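Local atomic coordinates of putative phosphatase (Bacteroides thetaiotaomicron, PDB entry 3KYA), a protein that is a putative phosphatase that binds zinc ions. Residues K49-G53 with G54-I58; K294-P297 with N298-Q302; L449-D453 with V454-F458. All blocks are in the same frame, centred on the assembly; numbering follows the deposited sequence.

Interaction 1: residues K49-G53 with G54-I58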
loop_
_atom_site.group_PDB
_atom_site.type_symbol
_atom_site.label_atom_id
_atom_site.label_comp_id
_atom_site.label_asym_id
_atom_site.label_seq_id
_atom_site.Cartn_x
_atom_site.Cartn_y
_atom_site.Cartn_z
ATOM N N LYS A 49 7.954 26.935 22.640
ATOM C CA LYS A 49 8.111 27.116 21.206
ATOM C C LYS A 49 9.302 26.266 20.767
ATOM O O LYS A 49 10.335 26.214 21.449
ATOM C CB LYS A 49 8.299 28.594 20.846
ATOM C CG LYS A 49 7.120 29.484 21.218
ATOM C CD LYS A 49 5.840 29.133 20.430
ATOM C CE LYS A 49 4.622 29.947 20.873
ATOM N NZ LYS A 49 4.125 29.555 22.230
ATOM N N VAL A 50 9.131 25.574 19.646
ATOM C CA VAL A 50 10.148 24.684 19.109
ATOM C C VAL A 50 10.439 25.013 17.657
ATOM O O VAL A 50 9.521 25.265 16.870
ATOM C CB VAL A 50 9.680 23.198 19.200
ATOM C CG1 VAL A 50 10.672 22.255 18.497
ATOM C CG2 VAL A 50 9.496 22.759 20.646
ATOM N N LYS A 51 11.725 25.028 17.309
ATOM C CA LYS A 51 12.150 25.160 15.927
ATOM C C LYS A 51 13.012 23.953 15.589
ATOM O O LYS A 51 13.809 23.495 16.414
ATOM C CB LYS A 51 12.976 26.422 15.684
ATOM C CG LYS A 51 12.204 27.703 15.592
ATOM C CD LYS A 51 13.146 28.839 15.152
ATOM C CE LYS A 51 12.399 30.138 14.919
ATOM N NZ LYS A 51 13.355 31.215 14.477
ATOM N N ILE A 52 12.823 23.431 14.384
ATOM C CA ILE A 52 13.642 22.332 13.887
ATOM C C ILE A 52 14.164 22.745 12.523
ATOM O O ILE A 52 13.389 23.093 11.635
ATOM C CB ILE A 52 12.873 21.015 13.791
ATOM C CG1 ILE A 52 12.283 20.634 15.150
ATOM C CG2 ILE A 52 13.811 19.886 13.281
ATOM C CD1 ILE A 52 11.537 19.314 15.125
ATOM N N GLY A 53 15.486 22.711 12.348
ATOM C CA GLY A 53 16.084 23.122 11.083
ATOM C C GLY A 53 15.736 24.564 10.731
ATOM O O GLY A 53 15.596 24.903 9.552
ATOM N N GLY A 54 15.581 25.400 11.754
ATOM C CA GLY A 54 15.192 26.806 11.577
ATOM C C GLY A 54 13.714 27.052 11.305
ATOM O O GLY A 54 13.294 28.204 11.184
ATOM N N LYS A 55 12.916 25.992 11.230
ATOM C CA LYS A 55 11.483 26.107 10.942
ATOM C C LYS A 55 10.635 25.917 12.204
ATOM O O LYS A 55 10.889 25.000 12.986
ATOM C CB LYS A 55 11.072 25.052 9.926
ATOM C CG LYS A 55 11.800 25.097 8.588
ATOM C CD LYS A 55 11.601 26.409 7.872
ATOM C CE LYS A 55 11.945 26.300 6.388
ATOM N NZ LYS A 55 13.316 25.751 6.114
ATOM N N ASP A 56 9.623 26.771 12.395
ATOM C CA ASP A 56 8.715 26.637 13.529
ATOM C C ASP A 56 7.987 25.306 13.470
ATOM O O ASP A 56 7.506 24.902 12.406
ATOM C CB ASP A 56 7.681 27.770 13.555
ATOM C CG ASP A 56 8.304 29.138 13.765
ATOM O OD1 ASP A 56 9.342 29.240 14.455
ATOM O OD2 ASP A 56 7.717 30.115 13.253
ATOM N N ALA A 57 7.927 24.617 14.604
ATOM C CA ALA A 57 7.286 23.314 14.704
ATOM C C ALA A 57 6.022 23.341 15.579
ATOM O O ALA A 57 5.970 24.022 16.618
ATOM C CB ALA A 57 8.281 22.253 15.245
ATOM N N ILE A 58 5.015 22.591 15.154
ATOM C CA ILE A 58 3.767 22.457 15.901
ATOM C C ILE A 58 4.033 21.673 17.188
ATOM O O ILE A 58 4.518 20.535 17.128
ATOM C CB ILE A 58 2.691 21.723 15.069
ATOM C CG1 ILE A 58 2.311 22.537 13.823
ATOM C CG2 ILE A 58 1.441 21.442 15.919
ATOM C CD1 ILE A 58 1.466 21.761 12.830
HETATM O O HOH W 1 6.660 26.123 18.205
HETATM O O HOH W 2 8.017 28.233 17.065
HETATM O O HOH W 3 14.866 30.299 11.908
HETATM O O HOH W 4 15.098 27.124 7.836
#

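Interaction 2: residues K294-P297 with N298-Q302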
loop_
_atom_site.group_PDB
_atom_site.type_symbol
_atom_site.label_atom_id
_atom_site.label_comp_id
_atom_site.label_asym_id
_atom_site.label_seq_id
_atom_site.Cartn_x
_atom_site.Cartn_y
_atom_site.Cartn_z
ATOM N N LYS A 294 -7.050 4.280 -45.897
ATOM C CA LYS A 294 -8.095 3.386 -46.426
ATOM C C LYS A 294 -7.705 2.643 -47.716
ATOM O O LYS A 294 -8.119 1.500 -47.925
ATOM C CB LYS A 294 -9.400 4.161 -46.630
ATOM C CG LYS A 294 -9.366 5.201 -47.740
ATOM C CD LYS A 294 -10.701 5.919 -47.857
ATOM C CE LYS A 294 -10.785 6.745 -49.135
ATOM N NZ LYS A 294 -12.112 7.409 -49.287
ATOM N N ASN A 295 -6.902 3.271 -48.568
ATOM C CA ASN A 295 -6.499 2.651 -49.833
ATOM C C ASN A 295 -5.300 1.714 -49.737
ATOM O O ASN A 295 -4.941 1.075 -50.725
ATOM C CB ASN A 295 -6.189 3.737 -50.875
ATOM C CG ASN A 295 -7.406 4.569 -51.236
ATOM O OD1 ASN A 295 -8.546 4.204 -50.935
ATOM N ND2 ASN A 295 -7.169 5.696 -51.889
ATOM N N ASN A 296 -4.674 1.633 -48.566
ATOM C CA ASN A 296 -3.481 0.813 -48.396
ATOM C C ASN A 296 -3.540 0.008 -47.112
ATOM O O ASN A 296 -2.779 0.268 -46.175
ATOM C CB ASN A 296 -2.248 1.712 -48.392
ATOM C CG ASN A 296 -2.068 2.469 -49.691
ATOM O OD1 ASN A 296 -1.601 1.915 -50.680
ATOM N ND2 ASN A 296 -2.381 3.761 -49.673
ATOM N N PRO A 297 -4.441 -0.988 -47.058
ATOM C CA PRO A 297 -4.613 -1.771 -45.830
ATOM C C PRO A 297 -3.440 -2.652 -45.428
ATOM O O PRO A 297 -3.343 -3.014 -44.258
ATOM C CB PRO A 297 -5.860 -2.637 -46.126
ATOM C CG PRO A 297 -5.975 -2.660 -47.599
ATOM C CD PRO A 297 -5.411 -1.371 -48.102
ATOM N N ASN A 298 -2.572 -3.011 -46.370
ATOM C CA ASN A 298 -1.395 -3.825 -46.057
ATOM C C ASN A 298 -0.263 -3.023 -45.409
ATOM O O ASN A 298 0.522 -3.590 -44.651
ATOM C CB ASN A 298 -0.848 -4.530 -47.308
ATOM C CG ASN A 298 -1.730 -5.670 -47.787
ATOM O OD1 ASN A 298 -2.554 -6.207 -47.040
ATOM N ND2 ASN A 298 -1.535 -6.071 -49.036
ATOM N N THR A 299 -0.170 -1.722 -45.703
ATOM C CA THR A 299 0.884 -0.854 -45.152
ATOM C C THR A 299 0.457 -0.163 -43.838
ATOM O O THR A 299 1.252 -0.031 -42.902
ATOM C CB THR A 299 1.313 0.191 -46.198
ATOM O OG1 THR A 299 0.217 1.065 -46.490
ATOM C CG2 THR A 299 1.758 -0.502 -47.484
ATOM N N PHE A 300 -0.798 0.288 -43.777
ATOM C CA PHE A 300 -1.360 0.898 -42.563
ATOM C C PHE A 300 -2.290 -0.167 -42.009
ATOM O O PHE A 300 -3.504 -0.117 -42.218
ATOM C CB PHE A 300 -2.131 2.180 -42.854
ATOM C CG PHE A 300 -1.326 3.222 -43.573
ATOM C CD1 PHE A 300 -0.533 4.114 -42.863
ATOM C CD2 PHE A 300 -1.357 3.307 -44.956
ATOM C CE1 PHE A 300 0.216 5.077 -43.526
ATOM C CE2 PHE A 300 -0.614 4.264 -45.626
ATOM C CZ PHE A 300 0.173 5.150 -44.914
ATOM N N LYS A 301 -1.717 -1.146 -41.318
ATOM C CA LYS A 301 -2.494 -2.300 -40.850
ATOM C C LYS A 301 -3.426 -1.989 -39.677
ATOM O O LYS A 301 -2.969 -1.537 -38.631
ATOM C CB LYS A 301 -1.538 -3.440 -40.479
ATOM C CG LYS A 301 -2.217 -4.759 -40.185
ATOM C CD LYS A 301 -1.234 -5.905 -39.918
ATOM C CE LYS A 301 -2.011 -7.153 -39.421
ATOM N NZ LYS A 301 -1.175 -8.382 -39.259
ATOM N N GLN A 302 -4.727 -2.250 -39.855
ATOM C CA GLN A 302 -5.721 -2.051 -38.790
ATOM C C GLN A 302 -5.780 -3.319 -37.939
ATOM O O GLN A 302 -6.319 -4.325 -38.364
ATOM C CB GLN A 302 -7.104 -1.697 -39.353
ATOM C CG GLN A 302 -8.199 -1.525 -38.285
ATOM C CD GLN A 302 -9.522 -1.011 -38.836
ATOM O OE1 GLN A 302 -9.557 -0.201 -39.767
ATOM N NE2 GLN A 302 -10.617 -1.454 -38.238
HETATM O O HOH W 5 -5.655 -3.081 -42.503
#

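Interaction 3: residues L449-D453 with V454-F458. With EDO (1,2-ethanediol), chain G; EDO (1,2-ethanediol), chain K.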
loop_
_atom_site.group_PDB
_atom_site.type_symbol
_atom_site.label_atom_id
_atom_site.label_comp_id
_atom_site.label_asym_id
_atom_site.label_seq_id
_atom_site.Cartn_x
_atom_site.Cartn_y
_atom_site.Cartn_z
ATOM N N LEU A 449 2.257 15.265 -18.939
ATOM C CA LEU A 449 3.134 14.671 -17.939
ATOM C C LEU A 449 4.325 13.979 -18.582
ATOM O O LEU A 449 4.163 13.221 -19.554
ATOM C CB LEU A 449 2.357 13.623 -17.109
ATOM C CG LEU A 449 3.069 12.996 -15.911
ATOM C CD1 LEU A 449 3.278 14.034 -14.820
ATOM C CD2 LEU A 449 2.279 11.771 -15.354
ATOM N N VAL A 450 5.514 14.259 -18.058
ATOM C CA VAL A 450 6.749 13.569 -18.474
ATOM C C VAL A 450 7.581 13.302 -17.235
ATOM O O VAL A 450 7.413 13.976 -16.218
ATOM C CB VAL A 450 7.621 14.364 -19.489
ATOM C CG1 VAL A 450 6.990 14.369 -20.859
ATOM C CG2 VAL A 450 7.924 15.782 -18.990
ATOM N N TYR A 451 8.496 12.341 -17.332
ATOM C CA TYR A 451 9.414 12.018 -16.245
ATOM C C TYR A 451 10.824 11.920 -16.786
ATOM O O TYR A 451 11.061 11.227 -17.779
ATOM C CB TYR A 451 9.026 10.685 -15.588
ATOM C CG TYR A 451 9.862 10.288 -14.389
ATOM C CD1 TYR A 451 9.683 10.910 -13.151
ATOM C CD2 TYR A 451 10.772 9.239 -14.462
ATOM C CE1 TYR A 451 10.440 10.537 -12.030
ATOM C CE2 TYR A 451 11.512 8.841 -13.341
ATOM C CZ TYR A 451 11.338 9.493 -12.130
ATOM O OH TYR A 451 12.064 9.109 -11.012
ATOM N N ASP A 452 11.740 12.663 -16.170
ATOM C CA ASP A 452 13.157 12.590 -16.488
ATOM C C ASP A 452 13.689 11.483 -15.579
ATOM O O ASP A 452 13.749 11.661 -14.343
ATOM C CB ASP A 452 13.830 13.936 -16.229
ATOM C CG ASP A 452 15.304 13.937 -16.581
ATOM O OD1 ASP A 452 15.983 12.893 -16.419
ATOM O OD2 ASP A 452 15.800 15.013 -16.989
ATOM N N ASP A 453 14.071 10.352 -16.189
ATOM C CA ASP A 453 14.525 9.166 -15.450
ATOM C C ASP A 453 15.964 9.230 -14.918
ATOM O O ASP A 453 16.443 8.273 -14.281
ATOM C CB ASP A 453 14.283 7.893 -16.295
ATOM C CG ASP A 453 14.855 7.985 -17.715
ATOM O OD1 ASP A 453 15.759 8.810 -17.963
ATOM O OD2 ASP A 453 14.391 7.206 -18.579
ATOM N N VAL A 454 16.653 10.341 -15.164
ATOM C CA VAL A 454 18.023 10.538 -14.684
ATOM C C VAL A 454 17.977 11.550 -13.534
ATOM O O VAL A 454 18.508 11.281 -12.458
ATOM C CB VAL A 454 18.985 10.939 -15.823
ATOM C CG1 VAL A 454 20.308 11.482 -15.287
ATOM C CG2 VAL A 454 19.207 9.723 -16.765
ATOM N N LYS A 455 17.316 12.689 -13.746
ATOM C CA LYS A 455 17.115 13.685 -12.678
ATOM C C LYS A 455 16.028 13.260 -11.679
ATOM O O LYS A 455 15.925 13.838 -10.589
ATOM C CB LYS A 455 16.798 15.062 -13.275
ATOM C CG LYS A 455 18.010 15.709 -13.919
ATOM C CD LYS A 455 17.696 17.046 -14.585
ATOM C CE LYS A 455 18.981 17.803 -14.883
ATOM N NZ LYS A 455 19.927 17.016 -15.752
ATOM N N GLU A 456 15.259 12.233 -12.034
ATOM C CA GLU A 456 14.180 11.704 -11.195
ATOM C C GLU A 456 13.169 12.788 -10.824
ATOM O O GLU A 456 12.928 13.074 -9.646
ATOM C CB GLU A 456 14.751 11.003 -9.963
ATOM C CG GLU A 456 15.472 9.719 -10.354
ATOM C CD GLU A 456 16.102 8.992 -9.175
ATOM O OE1 GLU A 456 16.401 9.637 -8.148
ATOM O OE2 GLU A 456 16.314 7.771 -9.299
HETATM N N MSE A 457 12.590 13.388 -11.851
HETATM C CA MSE A 457 11.582 14.424 -11.661
HETATM C C MSE A 457 10.557 14.438 -12.773
HETATM O O MSE A 457 10.837 14.068 -13.921
HETATM C CB MSE A 457 12.231 15.808 -11.567
HETATM C CG MSE A 457 12.946 16.262 -12.792
HETATM SE SE MSE A 457 13.889 17.947 -12.400
HETATM C CE MSE A 457 12.343 19.100 -12.380
ATOM N N PHE A 458 9.362 14.886 -12.407
ATOM C CA PHE A 458 8.271 15.008 -13.333
ATOM C C PHE A 458 8.074 16.464 -13.721
ATOM O O PHE A 458 8.318 17.362 -12.912
ATOM C CB PHE A 458 6.938 14.597 -12.687
ATOM C CG PHE A 458 6.837 13.149 -12.262
ATOM C CD1 PHE A 458 7.267 12.739 -11.001
ATOM C CD2 PHE A 458 6.205 12.222 -13.086
ATOM C CE1 PHE A 458 7.120 11.410 -10.598
ATOM C CE2 PHE A 458 6.049 10.898 -12.693
ATOM C CZ PHE A 458 6.504 10.488 -11.448
HETATM C C1 EDO G . 18.360 6.123 -7.435
HETATM O O1 EDO G . 16.945 5.908 -7.403
HETATM C C2 EDO G . 18.759 7.141 -6.370
HETATM O O2 EDO G . 19.376 8.280 -6.986
HETATM C C1 EDO K . 9.517 7.927 -8.029
HETATM O O1 EDO K . 8.213 7.997 -7.446
HETATM C C2 EDO K . 9.953 9.336 -8.404
HETATM O O2 EDO K . 11.378 9.421 -8.432
HETATM O O HOH W 6 18.639 14.760 -17.406
#

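Interaction 1: residues K49-G53 with G54-I58
The amide A57 N reaches V50 O at 2.8 Å and meets it nearly straight, the donor tilted somewhat from the carbonyl plane. Nearer the bend, I52 and K55 face each other as a hydrogen-bonded antiparallel pair: I52 N gives to K55 O at 2.9 Å, and K55 N answers to I52 O at 3.0 Å, this time from above the carbonyl plane. Between these links K51 and D56 form a non-hydrogen-bonded pair, where K51 CA makes a CA-H...O contact of 3.2 Å with K55 O. The bend is a type I' turn from I52 to K55, the tight two-residue connection of a beta hairpin, here within the immunoglobulin-like IPT/TIG domain. Its two inner residues are glycines with positive phi, 59° at G53 and 78° at G54; a side chain on G54 would run into G53 O.

The face with V50, I52 and A57 is largely apolar, with K55 at its turn end; the small alanine lies beside the two branched residues, its CB 4.0 Å from V50 CG1 and 4.3 Å from I52 CG1, and P72 packs against I52, A57 and K55. That lysine bends twice along its chain, and its NZ binds G74 O and, through a water, G53 O. On the polar face K51 and D56 run side by side in the same direction. CG of K51 sits opposite its carbonyl carbon (chi1 -77°), and from there the extended chain passes the carboxylate, CE coming within 3.2 Å of D56 OD1. The ammonium overshoots, so NZ stays 4.5 Å from D56 OD1, attractive but beyond a salt bridge, and a water joins it to G54 O.

Interaction 2: residues K294-P297 with N298-Q302
N296 O receives F300 N at 3.1 Å, nearly straight on and almost in line with the carbonyl bond; in one of two modelled conformers of T299, OG1 also bonds N296 O at 3.1 Å, tilted from the carbonyl plane. The F300 bond closes an alpha turn, a single helix-like turn that leads from the loop after helix 276-284 into the edge strand 300-305. T299 N adds a weak third bond to the same oxygen. In that threonine conformer, OG1 stands between its own backbone N and carbonyl carbon (chi1 64°), which brings the hydroxyl to N296 O and against N296 CB.

P297 suits the first place inside the turn, because its ring fixes a helical phi (-67°) and no amide hydrogen is wanted there. N296 ND2 binds I292 O and D290 OD2, so the asparagine ties the preceding loop to the turn from both its backbone and its side chain. K301, in the strand, makes a salt bridge through NZ with E345 OE2.

Packing is slight on this surface corner and centres on F300. Its ring presents an edge to N296 CB, which lies in the ring plane, 3.9 Å from CD2, while N296 O also sits near that edge; beyond, the ring rests on L274 of the neighbouring strand. Replacing F300 by an alanine is likely to open a gap beside L274 and leave N296 CB without its apolar neighbour. K301 CA also makes a CA-H...O contact of 3.6 Å with P297 O, and one water bridges P297 O to Q302 N, 2.9 Å from each.

Interaction 3: residues L449-D453 with V454-F458
A G1 beta bulge shapes this hairpin of the last propeller blade: E456 and M457 together face D452. E456 takes the left-handed backbone position (phi 56°) that glycine often holds in such bulges. D452 O receives M457 N at 3.2 Å, in the carbonyl plane and on a lone pair, and E456 N more weakly, while D452 N gives to M457 O at 2.8 Å, almost straight.

The loop is organised by the D452 carboxylate. With CG opposite the backbone N (chi1 -178°), OD1 reaches forward over the turn to V454 N at 2.9 Å, which completes an Asx turn, and to K455 N at 3.0 Å. The first donor comes nearly in line with the C-O bond, the second from above the carboxylate plane. The aliphatic chain of K455 passes across OD2, and a water joins OD2 to K455 NZ.

On the opposite face of the ribbon, Y451 and F458 form an edge-to-face pair, the edge of Y451 pointing at the face of F458, their centroids 4.6 Å apart and their planes at 54°. Y451 CD1 stands over the centre of the F458 ring, and L449 CD1 touches the same ring at F458 CD2, 3.9 Å away. Strand 374-381 of the neighbouring blade packs on all three through V378 and V380, so L449, Y451 and F458 fill the seam between the blades. The Y451 hydroxyl passes E456 CA and binds an ethanediol at its O2, 2.7 Å away, probably picked up from the crystallisation liquor. M457, present as selenomethionine, lies with D452 on the other face.

K151 adds a salt bridge to D452 OD1, so two amides and an ammonium converge on one oxygen; this probably stabilises the charged carboxylate and keeps it from turning.

Overall arrangement
From the N terminus, interaction 1 comes first, closing the hairpin of strands 48-52 and 55-62 inside the IPT/TIG domain. The chain then enters a propeller of six sheets. Interaction 2 turns it into 300-305, the edge strand of one blade, and interaction 3 closes the hairpin of 446-452 and 457-462 in the final blade, whose sheet is completed by the early strand 105-110, so that both ends of the propeller chain close the ring. The three are local and in series, neither nesting nor crossing. Interactions 1 and 2 lie on opposite sides of the chain's centre, their centres 66 Å apart; interaction 3 is nearer the middle.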